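Local coordinates for protein transcriptional regulator, TetR family (Vibrio parahaemolyticus, PDB 3HE0) that probably binds regulatory DNA through an N-terminal helix-turn-helix and controls transcription as a two-subunit member of the TetR family, at residues A20-L23 / I24-G28; A45-I48 / Y49-F52; R69-S72 / A73-G77; V154-L158 / S159-S163; R168-L172 / G173-L177. One frame throughout, in Å; residues are numbered along the deposited sequence.

Interaction 1 (A20-L23 / I24-G28)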
loop_
_atom_site.group_PDB
_atom_site.type_symbol
_atom_site.label_atom_id
_atom_site.label_comp_id
_atom_site.label_asym_id
_atom_site.label_seq_id
_atom_site.Cartn_x
_atom_site.Cartn_y
_atom_site.Cartn_z
ATOM N N ALA A 20 -9.429 18.983 -8.702
ATOM C CA ALA A 20 -9.379 18.562 -7.311
ATOM C C ALA A 20 -8.422 17.413 -7.157
ATOM O O ALA A 20 -7.569 17.422 -6.284
ATOM C CB ALA A 20 -10.757 18.131 -6.825
ATOM N N GLU A 21 -8.609 16.403 -7.992
ATOM C CA GLU A 21 -7.738 15.215 -7.980
ATOM C C GLU A 21 -6.278 15.562 -8.214
ATOM O O GLU A 21 -5.404 15.029 -7.541
ATOM C CB GLU A 21 -8.241 14.165 -8.987
ATOM C CG GLU A 21 -9.477 13.508 -8.446
ATOM C CD GLU A 21 -10.286 12.764 -9.480
ATOM O OE1 GLU A 21 -9.809 12.613 -10.620
ATOM O OE2 GLU A 21 -11.404 12.335 -9.138
ATOM N N GLN A 22 -6.013 16.489 -9.131
ATOM C CA GLN A 22 -4.634 16.942 -9.361
ATOM C C GLN A 22 -4.032 17.550 -8.086
ATOM O O GLN A 22 -2.896 17.212 -7.701
ATOM C CB GLN A 22 -4.561 17.932 -10.535
ATOM C CG GLN A 22 -3.158 18.381 -10.853
ATOM C CD GLN A 22 -2.268 17.252 -11.315
ATOM O OE1 GLN A 22 -2.715 16.327 -12.011
ATOM N NE2 GLN A 22 -1.006 17.302 -10.916
ATOM N N LEU A 23 -4.794 18.429 -7.434
ATOM C CA LEU A 23 -4.334 19.100 -6.211
ATOM C C LEU A 23 -4.135 18.099 -5.064
ATOM O O LEU A 23 -3.152 18.189 -4.315
ATOM C CB LEU A 23 -5.305 20.218 -5.789
ATOM C CG LEU A 23 -5.328 21.521 -6.608
ATOM C CD1 LEU A 23 -6.254 22.579 -5.989
ATOM C CD2 LEU A 23 -3.942 22.125 -6.808
ATOM N N ILE A 24 -5.052 17.138 -4.947
ATOM C CA ILE A 24 -4.942 16.094 -3.928
ATOM C C ILE A 24 -3.754 15.170 -4.229
ATOM O O ILE A 24 -2.974 14.842 -3.326
ATOM C CB ILE A 24 -6.249 15.282 -3.813
ATOM C CG1 ILE A 24 -7.364 16.166 -3.243
ATOM C CG2 ILE A 24 -6.064 14.038 -2.926
ATOM C CD1 ILE A 24 -8.746 15.636 -3.512
ATOM N N ALA A 25 -3.602 14.749 -5.486
ATOM C CA ALA A 25 -2.415 13.968 -5.852
ATOM C C ALA A 25 -1.199 14.750 -5.416
ATOM O O ALA A 25 -0.330 14.201 -4.761
ATOM C CB ALA A 25 -2.351 13.655 -7.357
ATOM N N GLU A 26 -1.170 16.040 -5.726
ATOM C CA GLU A 26 0.008 16.862 -5.443
ATOM C C GLU A 26 0.283 16.981 -3.969
ATOM O O GLU A 26 1.375 16.649 -3.510
ATOM C CB GLU A 26 -0.154 18.283 -5.977
ATOM C CG GLU A 26 0.213 18.432 -7.419
ATOM C CD GLU A 26 -0.220 19.750 -8.013
ATOM O OE1 GLU A 26 -0.563 20.699 -7.273
ATOM O OE2 GLU A 26 -0.222 19.823 -9.251
ATOM N N SER A 27 -0.708 17.475 -3.236
ATOM C CA SER A 27 -0.509 17.910 -1.852
ATOM C C SER A 27 -1.628 17.454 -0.882
ATOM O O SER A 27 -1.871 18.088 0.147
ATOM C CB SER A 27 -0.267 19.431 -1.817
ATOM O OG SER A 27 -0.932 20.099 -2.884
ATOM N N GLY A 28 -2.290 16.345 -1.218
ATOM C CA GLY A 28 -3.214 15.652 -0.296
ATOM C C GLY A 28 -4.593 16.242 0.021
ATOM O O GLY A 28 -4.871 17.425 -0.248
#
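Gln22 reaches forward along the outer side of helix 13-27 and brings its amide N-H to the carboxylate of Glu26, one helical turn on. With CG anti to the backbone N (chi1 -177°) and the chain bent at the next bond, NE2 swings toward Glu26 and gives a nearly straight hydrogen bond to OE2, 3.1 Å from NE2 of Gln22 to OE2 of Glu26. The acceptor lies in the plane of the Gln22 amide, but the carboxylate is met on its anti side and from out of its plane, and the two flat groups stand 68° apart. The other end of the amide is held too, since OE1 of Gln22 takes a hydrogen bond from Asn102. Leu23 crosses Glu26 at a slant, its CD2 3.7 Å from OE1 of Glu26. The Leu23 carbonyl is gripped twice by one residue: Ser27 N lies 2.8 Å from Leu23 O, and Ser27 OG adds a longer bond to the same oxygen. Gly28 then leaves the helix with positive phi. On the inner side, Ile24 packs on Val62 and Ile106, and Glu21 forms a salt bridge with Arg69. A neutral amide facing a carboxylate on an exposed surface is probably only a modest tie within the first helix of the predicted DNA-binding domain.

Interaction 2 (A45-I48 / Y49-F52)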
loop_
_atom_site.group_PDB
_atom_site.type_symbol
_atom_site.label_atom_id
_atom_site.label_comp_id
_atom_site.label_asym_id
_atom_site.label_seq_id
_atom_site.Cartn_x
_atom_site.Cartn_y
_atom_site.Cartn_z
ATOM N N ALA A 45 -15.448 30.584 -7.609
ATOM C CA ALA A 45 -15.761 29.820 -6.366
ATOM C C ALA A 45 -17.214 29.424 -6.313
ATOM O O ALA A 45 -17.555 28.321 -5.898
ATOM C CB ALA A 45 -15.436 30.651 -5.133
ATOM N N GLY A 46 -18.090 30.342 -6.705
ATOM C CA GLY A 46 -19.521 30.074 -6.644
ATOM C C GLY A 46 -19.923 28.882 -7.494
ATOM O O GLY A 46 -20.803 28.133 -7.122
ATOM N N THR A 47 -19.252 28.694 -8.631
ATOM C CA THR A 47 -19.501 27.528 -9.467
ATOM C C THR A 47 -19.283 26.209 -8.707
ATOM O O THR A 47 -20.014 25.264 -8.915
ATOM C CB THR A 47 -18.649 27.586 -10.736
ATOM O OG1 THR A 47 -19.064 28.745 -11.474
ATOM C CG2 THR A 47 -18.802 26.337 -11.600
ATOM N N ILE A 48 -18.304 26.149 -7.823
ATOM C CA ILE A 48 -18.042 24.908 -7.124
ATOM C C ILE A 48 -19.229 24.502 -6.257
ATOM O O ILE A 48 -19.559 23.309 -6.138
ATOM C CB ILE A 48 -16.783 24.993 -6.263
ATOM C CG1 ILE A 48 -15.567 25.128 -7.184
ATOM C CG2 ILE A 48 -16.650 23.730 -5.332
ATOM C CD1 ILE A 48 -14.381 25.709 -6.528
ATOM N N TYR A 49 -19.868 25.491 -5.650
ATOM C CA TYR A 49 -21.013 25.239 -4.787
ATOM C C TYR A 49 -22.308 24.915 -5.514
ATOM O O TYR A 49 -23.282 24.532 -4.878
ATOM C CB TYR A 49 -21.180 26.385 -3.791
ATOM C CG TYR A 49 -19.987 26.421 -2.841
ATOM C CD1 TYR A 49 -19.880 25.502 -1.818
ATOM C CD2 TYR A 49 -18.976 27.345 -2.991
ATOM C CE1 TYR A 49 -18.812 25.503 -0.949
ATOM C CE2 TYR A 49 -17.896 27.368 -2.117
ATOM C CZ TYR A 49 -17.826 26.438 -1.093
ATOM O OH TYR A 49 -16.759 26.412 -0.217
ATOM N N ARG A 50 -22.320 25.029 -6.832
ATOM C CA ARG A 50 -23.443 24.564 -7.622
ATOM C C ARG A 50 -23.386 23.073 -7.887
ATOM O O ARG A 50 -24.348 22.500 -8.431
ATOM C CB ARG A 50 -23.495 25.304 -8.936
ATOM C CG ARG A 50 -23.612 26.818 -8.727
ATOM C CD ARG A 50 -24.376 27.457 -9.820
ATOM N NE ARG A 50 -23.527 27.592 -10.965
ATOM C CZ ARG A 50 -22.747 28.636 -11.176
ATOM N NH1 ARG A 50 -22.725 29.636 -10.293
ATOM N NH2 ARG A 50 -21.982 28.664 -12.262
ATOM N N TYR A 51 -22.268 22.473 -7.499
ATOM C CA TYR A 51 -22.012 21.048 -7.718
ATOM C C TYR A 51 -21.719 20.304 -6.437
ATOM O O TYR A 51 -22.090 19.168 -6.357
ATOM C CB TYR A 51 -20.850 20.803 -8.699
ATOM C CG TYR A 51 -21.152 21.276 -10.065
ATOM C CD1 TYR A 51 -21.831 20.476 -10.975
ATOM C CD2 TYR A 51 -20.798 22.556 -10.451
ATOM C CE1 TYR A 51 -22.128 20.967 -12.263
ATOM C CE2 TYR A 51 -21.109 23.043 -11.679
ATOM C CZ TYR A 51 -21.772 22.257 -12.587
ATOM O OH TYR A 51 -22.034 22.809 -13.829
ATOM N N PHE A 52 -21.053 20.919 -5.461
ATOM C CA PHE A 52 -20.690 20.233 -4.215
ATOM C C PHE A 52 -21.129 21.080 -3.049
ATOM O O PHE A 52 -20.927 22.283 -3.083
ATOM C CB PHE A 52 -19.173 20.022 -4.176
ATOM C CG PHE A 52 -18.664 19.300 -5.364
ATOM C CD1 PHE A 52 -18.792 17.912 -5.448
ATOM C CD2 PHE A 52 -18.153 19.989 -6.435
ATOM C CE1 PHE A 52 -18.359 17.212 -6.580
ATOM C CE2 PHE A 52 -17.727 19.306 -7.574
ATOM C CZ PHE A 52 -17.810 17.902 -7.629
#
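Thr47 meets two side chains from the next turn, Arg50 and Tyr51. The Arg50 guanidinium folds back so that CA of Thr47 sits 3.7 Å above its plane, over the centre. NH2 of Arg50 comes to 3.0 Å from OG1 of Thr47, yet the angle is too poor for a hydrogen bond, so this is close packing of a charged plane on a polar residue. Bends at chi2 and chi3 (-78° at the latter) turn the arginine back along the helix. Beside Thr47, the Tyr51 ring runs in the same direction as the threonine side chain; its edge, through CD2, approaches the carbonyl O of Thr47 at 3.2 Å, and CE2 touches the CG2 methyl. On another side of the turn, Ile48 CG2 meets Phe52 CD2 at 4.2 Å.

The backbone sets these positions. Ile48 O accepts from both Tyr51 N and Phe52 N, the latter at 2.9 Å, while the bonds from Tyr49 N and Arg50 N to Gly46 O are weak. Farther out, Ile48 packs on Met34, Leu37 and Ala38 of helix 34-41, and Phe52 wedges between helix 13-27 and helix 55-74. The Tyr51 hydroxyl is bonded to the backbone N of Lys12. Residues 45-52 close the predicted helix-turn-helix, with helix 45-49 in the place of the recognition helix of TetR proteins. The chemistry is divided: buried Ile48 and Phe52 fasten the helix and the loop after it to the domain core, while exposed Tyr49 and Arg50 present an aromatic hydroxyl and a positive charge, consistent with a surface that meets DNA.

Interaction 3 (R69-S72 / A73-G77)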
loop_
_atom_site.group_PDB
_atom_site.type_symbol
_atom_site.label_atom_id
_atom_site.label_comp_id
_atom_site.label_asym_id
_atom_site.label_seq_id
_atom_site.Cartn_x
_atom_site.Cartn_y
_atom_site.Cartn_z
ATOM N N ARG A 69 -12.187 5.194 -11.798
ATOM C CA ARG A 69 -11.182 5.235 -12.835
ATOM C C ARG A 69 -10.213 4.053 -12.710
ATOM O O ARG A 69 -9.881 3.405 -13.701
ATOM C CB ARG A 69 -10.440 6.568 -12.763
ATOM C CG ARG A 69 -11.342 7.783 -13.099
ATOM C CD ARG A 69 -10.619 8.736 -13.945
ATOM N NE ARG A 69 -9.818 9.651 -13.155
ATOM C CZ ARG A 69 -8.579 10.043 -13.443
ATOM N NH1 ARG A 69 -7.996 10.915 -12.636
ATOM N NH2 ARG A 69 -7.901 9.560 -14.488
ATOM N N ILE A 70 -9.800 3.770 -11.477
ATOM C CA ILE A 70 -8.943 2.624 -11.209
ATOM C C ILE A 70 -9.647 1.361 -11.731
ATOM O O ILE A 70 -9.063 0.627 -12.544
ATOM C CB ILE A 70 -8.560 2.544 -9.735
ATOM C CG1 ILE A 70 -7.626 3.705 -9.409
ATOM C CG2 ILE A 70 -7.846 1.202 -9.420
ATOM C CD1 ILE A 70 -7.429 3.936 -7.913
ATOM N N ALA A 71 -10.919 1.185 -11.383
ATOM C CA ALA A 71 -11.671 -0.009 -11.816
ATOM C C ALA A 71 -11.700 -0.168 -13.325
ATOM O O ALA A 71 -11.482 -1.281 -13.842
ATOM C CB ALA A 71 -13.086 -0.025 -11.240
ATOM N N SER A 72 -11.930 0.924 -14.059
ATOM C CA SER A 72 -11.869 0.815 -15.506
ATOM C C SER A 72 -10.433 0.665 -16.027
ATOM O O SER A 72 -10.227 -0.009 -17.036
ATOM C CB SER A 72 -12.610 1.956 -16.221
ATOM O OG SER A 72 -12.630 3.110 -15.417
ATOM N N ALA A 73 -9.440 1.272 -15.383
ATOM C CA ALA A 73 -8.078 1.035 -15.827
ATOM C C ALA A 73 -7.716 -0.491 -15.608
ATOM O O ALA A 73 -7.277 -1.202 -16.522
ATOM C CB ALA A 73 -7.140 1.944 -15.093
ATOM N N VAL A 74 -7.981 -0.984 -14.407
ATOM C CA VAL A 74 -7.700 -2.363 -14.064
ATOM C C VAL A 74 -8.367 -3.331 -15.039
ATOM O O VAL A 74 -7.799 -4.346 -15.403
ATOM C CB VAL A 74 -8.179 -2.689 -12.661
ATOM C CG1 VAL A 74 -8.089 -4.214 -12.411
ATOM C CG2 VAL A 74 -7.356 -1.907 -11.645
ATOM N N GLN A 75 -9.571 -3.007 -15.472
ATOM C CA GLN A 75 -10.333 -3.931 -16.298
ATOM C C GLN A 75 -10.234 -3.674 -17.799
ATOM O O GLN A 75 -10.910 -4.345 -18.576
ATOM C CB GLN A 75 -11.769 -3.968 -15.781
ATOM C CG GLN A 75 -11.792 -4.569 -14.342
ATOM C CD GLN A 75 -13.085 -4.290 -13.580
ATOM O OE1 GLN A 75 -13.760 -5.211 -13.100
ATOM N NE2 GLN A 75 -13.436 -3.022 -13.479
ATOM N N ALA A 76 -9.350 -2.761 -18.211
ATOM C CA ALA A 76 -9.272 -2.349 -19.606
ATOM C C ALA A 76 -8.766 -3.503 -20.461
ATOM O O ALA A 76 -7.799 -4.170 -20.106
ATOM C CB ALA A 76 -8.367 -1.108 -19.763
ATOM N N GLY A 77 -9.454 -3.757 -21.562
ATOM C CA GLY A 77 -9.090 -4.821 -22.467
ATOM C C GLY A 77 -9.497 -6.209 -22.032
ATOM O O GLY A 77 -9.197 -7.178 -22.717
#
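Gln75 has CG anti to its carbonyl carbon (chi1 -65°) and an extended chain beyond it, which carries the amide back over the turn to the carbonyl of Ala71. NE2 of Gln75 lies 2.6 Å from Ala71 O, above the carbonyl plane and 60° out of it. The backbone N of the same residue binds that oxygen at 3.0 Å, Gln75 N to Ala71 O, from the opposite face, so a single residue grips the acceptor from two sides. In Val74, chi1 of 170° places CG2 beside the backbone N, where it runs into Ile70: the CG2 methyls of Ile70 and Val74 meet at 3.9 Å, and Val74 CG2 also approaches the Ile70 carbonyl oxygen.

This is the C-terminal end of helix 55-74, the long helix that in TetR-family proteins joins the DNA-binding domain to the larger C-terminal domain. Regular helical bonds still run from Ala73 N to Arg69 O and from Val74 N to Ile70 O, 2.7 Å for the second pair. Gln75 is the first residue to leave helical angles.

The Gln75 amide also binds beyond the turn: NE2 donates to the carbonyl of Met130, and OE1 receives weak bonds from the backbone N of Gln133 and of Val134 at the start of helix 132-143. Val74 packs on Ile95 of helix 84-97, and Asn94 of that helix donates to the carbonyls of Val74 and Ala76.

Interaction 4 (V154-L158 / S159-S163)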
loop_
_atom_site.group_PDB
_atom_site.type_symbol
_atom_site.label_atom_id
_atom_site.label_comp_id
_atom_site.label_asym_id
_atom_site.label_seq_id
_atom_site.Cartn_x
_atom_site.Cartn_y
_atom_site.Cartn_z
ATOM N N VAL A 154 -9.794 -12.167 -0.287
ATOM C CA VAL A 154 -8.542 -12.840 0.076
ATOM C C VAL A 154 -7.765 -13.154 -1.215
ATOM O O VAL A 154 -6.582 -12.866 -1.335
ATOM C CB VAL A 154 -8.818 -14.092 0.900
ATOM C CG1 VAL A 154 -7.515 -14.899 1.195
ATOM C CG2 VAL A 154 -9.538 -13.717 2.194
ATOM N N LEU A 155 -8.447 -13.704 -2.213
ATOM C CA LEU A 155 -7.805 -13.979 -3.486
ATOM C C LEU A 155 -7.188 -12.683 -4.056
ATOM O O LEU A 155 -6.052 -12.672 -4.531
ATOM C CB LEU A 155 -8.814 -14.592 -4.462
ATOM C CG LEU A 155 -9.362 -15.974 -4.076
ATOM C CD1 LEU A 155 -10.428 -16.413 -5.099
ATOM C CD2 LEU A 155 -8.229 -17.010 -3.936
ATOM N N SER A 156 -7.915 -11.570 -3.950
ATOM C CA SER A 156 -7.395 -10.301 -4.457
ATOM C C SER A 156 -6.162 -9.867 -3.665
ATOM O O SER A 156 -5.145 -9.493 -4.256
ATOM C CB SER A 156 -8.459 -9.206 -4.442
ATOM O OG SER A 156 -7.968 -8.006 -5.087
ATOM N N GLY A 157 -6.246 -9.967 -2.340
ATOM C CA GLY A 157 -5.122 -9.619 -1.472
ATOM C C GLY A 157 -3.868 -10.436 -1.761
ATOM O O GLY A 157 -2.782 -9.937 -1.610
ATOM N N LEU A 158 -4.029 -11.687 -2.195
ATOM C CA LEU A 158 -2.903 -12.585 -2.423
ATOM C C LEU A 158 -2.228 -12.415 -3.780
ATOM O O LEU A 158 -1.095 -12.874 -3.965
ATOM C CB LEU A 158 -3.377 -14.026 -2.315
ATOM C CG LEU A 158 -3.717 -14.528 -0.921
ATOM C CD1 LEU A 158 -4.671 -15.724 -1.115
ATOM C CD2 LEU A 158 -2.459 -14.822 -0.058
ATOM N N SER A 159 -2.904 -11.732 -4.707
ATOM C CA SER A 159 -2.489 -11.699 -6.090
ATOM C C SER A 159 -2.391 -10.233 -6.589
ATOM O O SER A 159 -1.339 -9.588 -6.439
ATOM C CB SER A 159 -3.437 -12.562 -6.933
ATOM O OG SER A 159 -4.772 -12.099 -6.884
ATOM N N PHE A 160 -3.488 -9.687 -7.096
ATOM C CA PHE A 160 -3.499 -8.311 -7.568
ATOM C C PHE A 160 -2.978 -7.296 -6.563
ATOM O O PHE A 160 -2.063 -6.539 -6.882
ATOM C CB PHE A 160 -4.909 -7.909 -8.012
ATOM C CG PHE A 160 -5.428 -8.710 -9.174
ATOM C CD1 PHE A 160 -4.620 -8.978 -10.282
ATOM C CD2 PHE A 160 -6.714 -9.205 -9.175
ATOM C CE1 PHE A 160 -5.105 -9.701 -11.381
ATOM C CE2 PHE A 160 -7.202 -9.940 -10.291
ATOM C CZ PHE A 160 -6.387 -10.188 -11.377
ATOM N N GLU A 161 -3.576 -7.259 -5.369
ATOM C CA GLU A 161 -3.334 -6.161 -4.402
ATOM C C GLU A 161 -1.905 -6.197 -3.932
ATOM O O GLU A 161 -1.315 -5.151 -3.582
ATOM C CB GLU A 161 -4.295 -6.177 -3.186
ATOM C CG GLU A 161 -5.689 -5.542 -3.498
ATOM C CD GLU A 161 -6.819 -6.061 -2.605
ATOM O OE1 GLU A 161 -6.738 -5.929 -1.383
ATOM O OE2 GLU A 161 -7.811 -6.605 -3.116
ATOM N N ALA A 162 -1.330 -7.378 -3.963
ATOM C CA ALA A 162 0.033 -7.512 -3.485
ATOM C C ALA A 162 0.970 -6.924 -4.527
ATOM O O ALA A 162 1.891 -6.188 -4.173
ATOM C CB ALA A 162 0.376 -8.976 -3.138
ATOM N N SER A 163 0.739 -7.223 -5.797
ATOM C CA SER A 163 1.590 -6.701 -6.904
ATOM C C SER A 163 1.455 -5.154 -7.217
ATOM O O SER A 163 2.238 -4.589 -7.967
ATOM C CB SER A 163 1.163 -7.385 -8.155
ATOM O OG SER A 163 -0.081 -6.827 -8.488
#
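Ser159, Ser156 and Glu161 carry this contact, where the helical path is interrupted between helix 152-158 and helix 160-171. Ser159 leaves that path and turns its hydroxyl back: with OG set between the backbone N and the carbonyl carbon (chi1 61°), it donates to the carbonyl of Leu155, 2.7 Å from Ser159 OG to Leu155 O. Ser156 serves twice. Its carbonyl takes Ser159 N from one face and Glu161 N from the other, the latter at 2.9 Å from Glu161 N to Ser156 O. Its hydroxyl, anti to the backbone N, points at the carboxylate of Glu161; the modelled separation of OG from OE2 is so short that its exact value is doubtful. A bound sulfate, probably from the crystallisation liquor, is a weak second partner of that hydroxyl. The extended Glu161 chain brings its carboxylate across the interruption, and OE1 forms a salt bridge with Lys169 of the second subunit. Ala162 packs on Gly157 of that subunit. Phe160, with Ser156 OG at its ring edge, packs against Tyr88, Met91 and Ile95 of helix 84-97. Such an interruption between two successive helices at the subunit interface is in keeping with the helical C-terminal domain through which TetR-family proteins dimerise.

Interaction 5 (R168-L172 / G173-L177)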
loop_
_atom_site.group_PDB
_atom_site.type_symbol
_atom_site.label_atom_id
_atom_site.label_comp_id
_atom_site.label_asym_id
_atom_site.label_seq_id
_atom_site.Cartn_x
_atom_site.Cartn_y
_atom_site.Cartn_z
ATOM N N ARG A 168 4.686 -0.418 -7.129
ATOM C CA ARG A 168 5.042 0.745 -6.308
ATOM C C ARG A 168 6.537 0.742 -6.034
ATOM O O ARG A 168 7.226 1.696 -6.322
ATOM C CB ARG A 168 4.260 0.692 -4.993
ATOM C CG ARG A 168 3.922 2.014 -4.300
ATOM C CD ARG A 168 2.779 1.765 -3.254
ATOM N NE ARG A 168 3.073 0.599 -2.390
ATOM C CZ ARG A 168 2.204 -0.347 -1.981
ATOM N NH1 ARG A 168 0.909 -0.328 -2.321
ATOM N NH2 ARG A 168 2.643 -1.356 -1.216
ATOM N N LYS A 169 7.037 -0.368 -5.515
ATOM C CA LYS A 169 8.460 -0.487 -5.210
ATOM C C LYS A 169 9.365 -0.498 -6.454
ATOM O O LYS A 169 10.538 -0.124 -6.355
ATOM C CB LYS A 169 8.715 -1.717 -4.320
ATOM C CG LYS A 169 8.242 -1.528 -2.859
ATOM C CD LYS A 169 8.977 -2.442 -1.860
ATOM C CE LYS A 169 8.644 -2.099 -0.403
ATOM N NZ LYS A 169 9.232 -0.783 0.019
ATOM N N HIS A 170 8.838 -0.912 -7.612
ATOM C CA HIS A 170 9.594 -0.806 -8.883
ATOM C C HIS A 170 9.690 0.643 -9.341
ATOM O O HIS A 170 10.786 1.130 -9.613
ATOM C CB HIS A 170 8.983 -1.650 -10.020
ATOM C CG HIS A 170 9.697 -1.501 -11.336
ATOM N ND1 HIS A 170 9.251 -0.665 -12.340
ATOM C CD2 HIS A 170 10.833 -2.074 -11.805
ATOM C CE1 HIS A 170 10.076 -0.735 -13.370
ATOM N NE2 HIS A 170 11.048 -1.575 -13.068
ATOM N N ALA A 171 8.541 1.321 -9.426
ATOM C CA ALA A 171 8.492 2.731 -9.836
ATOM C C ALA A 171 9.354 3.624 -8.940
ATOM O O ALA A 171 9.850 4.647 -9.395
ATOM C CB ALA A 171 7.060 3.234 -9.848
ATOM N N LEU A 172 9.518 3.230 -7.673
ATOM C CA LEU A 172 10.377 3.931 -6.703
ATOM C C LEU A 172 11.837 3.430 -6.695
ATOM O O LEU A 172 12.629 3.838 -5.843
ATOM C CB LEU A 172 9.774 3.816 -5.291
ATOM C CG LEU A 172 8.386 4.445 -5.123
ATOM C CD1 LEU A 172 7.741 4.009 -3.803
ATOM C CD2 LEU A 172 8.465 5.963 -5.232
ATOM N N GLY A 173 12.185 2.537 -7.619
ATOM C CA GLY A 173 13.583 2.170 -7.858
ATOM C C GLY A 173 14.181 1.024 -7.058
ATOM O O GLY A 173 15.337 0.686 -7.256
ATOM N N PHE A 174 13.420 0.395 -6.170
ATOM C CA PHE A 174 14.013 -0.628 -5.293
ATOM C C PHE A 174 14.603 -1.832 -6.045
ATOM O O PHE A 174 15.550 -2.457 -5.571
ATOM C CB PHE A 174 13.026 -1.060 -4.197
ATOM C CG PHE A 174 12.635 0.068 -3.271
ATOM C CD1 PHE A 174 13.617 0.812 -2.613
ATOM C CD2 PHE A 174 11.301 0.401 -3.069
ATOM C CE1 PHE A 174 13.276 1.856 -1.781
ATOM C CE2 PHE A 174 10.949 1.452 -2.231
ATOM C CZ PHE A 174 11.940 2.182 -1.586
ATOM N N TYR A 175 14.062 -2.125 -7.226
ATOM C CA TYR A 175 14.612 -3.166 -8.104
ATOM C C TYR A 175 14.190 -2.929 -9.569
ATOM O O TYR A 175 13.143 -2.317 -9.834
ATOM C CB TYR A 175 14.132 -4.539 -7.648
ATOM C CG TYR A 175 12.642 -4.639 -7.720
ATOM C CD1 TYR A 175 12.010 -5.054 -8.888
ATOM C CD2 TYR A 175 11.856 -4.266 -6.633
ATOM C CE1 TYR A 175 10.637 -5.118 -8.965
ATOM C CE2 TYR A 175 10.480 -4.327 -6.695
ATOM C CZ TYR A 175 9.873 -4.756 -7.857
ATOM O OH TYR A 175 8.504 -4.817 -7.909
ATOM N N GLN A 176 15.016 -3.407 -10.502
ATOM C CA GLN A 176 14.697 -3.391 -11.939
ATOM C C GLN A 176 14.236 -4.796 -12.357
ATOM O O GLN A 176 14.847 -5.796 -11.980
ATOM C CB GLN A 176 15.911 -2.952 -12.784
ATOM C CG GLN A 176 16.134 -1.419 -12.933
ATOM C CD GLN A 176 15.292 -0.779 -14.037
ATOM O OE1 GLN A 176 14.075 -0.626 -13.898
ATOM N NE2 GLN A 176 15.943 -0.391 -15.132
ATOM N N LEU A 177 13.160 -4.860 -13.138
ATOM C CA LEU A 177 12.550 -6.120 -13.529
ATOM C C LEU A 177 12.507 -6.221 -15.058
ATOM O O LEU A 177 11.795 -5.438 -15.701
ATOM C CB LEU A 177 11.129 -6.182 -12.950
ATOM C CG LEU A 177 10.731 -7.424 -12.149
ATOM C CD1 LEU A 177 11.746 -7.727 -11.063
ATOM C CD2 LEU A 177 9.363 -7.222 -11.526
#
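Gly173, with phi 89°, turns the chain where a CB would be jammed against the carbonyl of Leu172, and the result is a Schellman motif: its own N binds His170 O, while Phe174 N reaches past it to Lys169 O, 2.9 Å between those two atoms. Helix 160-171 ends here, and the loop that follows folds back over its last turn.

Three side chains of the loop do the covering. The Phe174 ring turns its edge to Lys169, whose CB lies in the ring plane, 3.6 Å from CD2 of Phe174. The lysine chain runs on past the ring and bends at its last torsion, leaving NZ 3.6 Å from CE2 of Phe174. Tyr175, with CG between the backbone N and the carbonyl carbon (chi1 61°), lays one face under CA of His170, which stands 4.1 Å above the ring plane toward its rim. The His170 and Tyr175 rings themselves meet obliquely, planes 55° apart. His170 CD2 comes within 3.0 Å of the Tyr175 carbonyl oxygen, and NE2 makes a weak hydrogen bond to OE1 of Gln176, 3.3 Å from NE2 to OE1.

Outside the turn, Trp96 of helix 84-97 meets the His170 ring and packs on Tyr175 and Leu177. The Tyr175 hydroxyl bonds weakly to the Leu166 carbonyl. The Phe174 ring stands nearly perpendicular to that of Trp124 of the second subunit, whose Glu153 packs on Lys169, Phe174 and Tyr175. Backbone bonds thus fix the turn itself, while its side chains hold mainly by aromatic and aliphatic packing, with weak polar ties from the histidine ring and the tyrosine hydroxyl.

In the fold
The five contacts come in series along an all-helical chain. Interactions 1 and 2 lie in the predicted DNA-binding part, centres 18 Å apart, on helix 13-27 and on helix 45-49 with the loop after it. Interaction 3 ends helix 55-74, which starts just after interaction 2 and runs toward the C-terminal domain; it touches interaction 1 through the Glu21-Arg69 salt bridge. Interactions 4 and 5 share helix 160-171, one at its beginning and the other at its end, 18 Å between centres. Interactions 1, 4 and 5 touch the second subunit. About 39 Å separates the centres of interactions 2 and 4, so the predicted DNA-reading helix lies well away from the interface contacts of interaction 4.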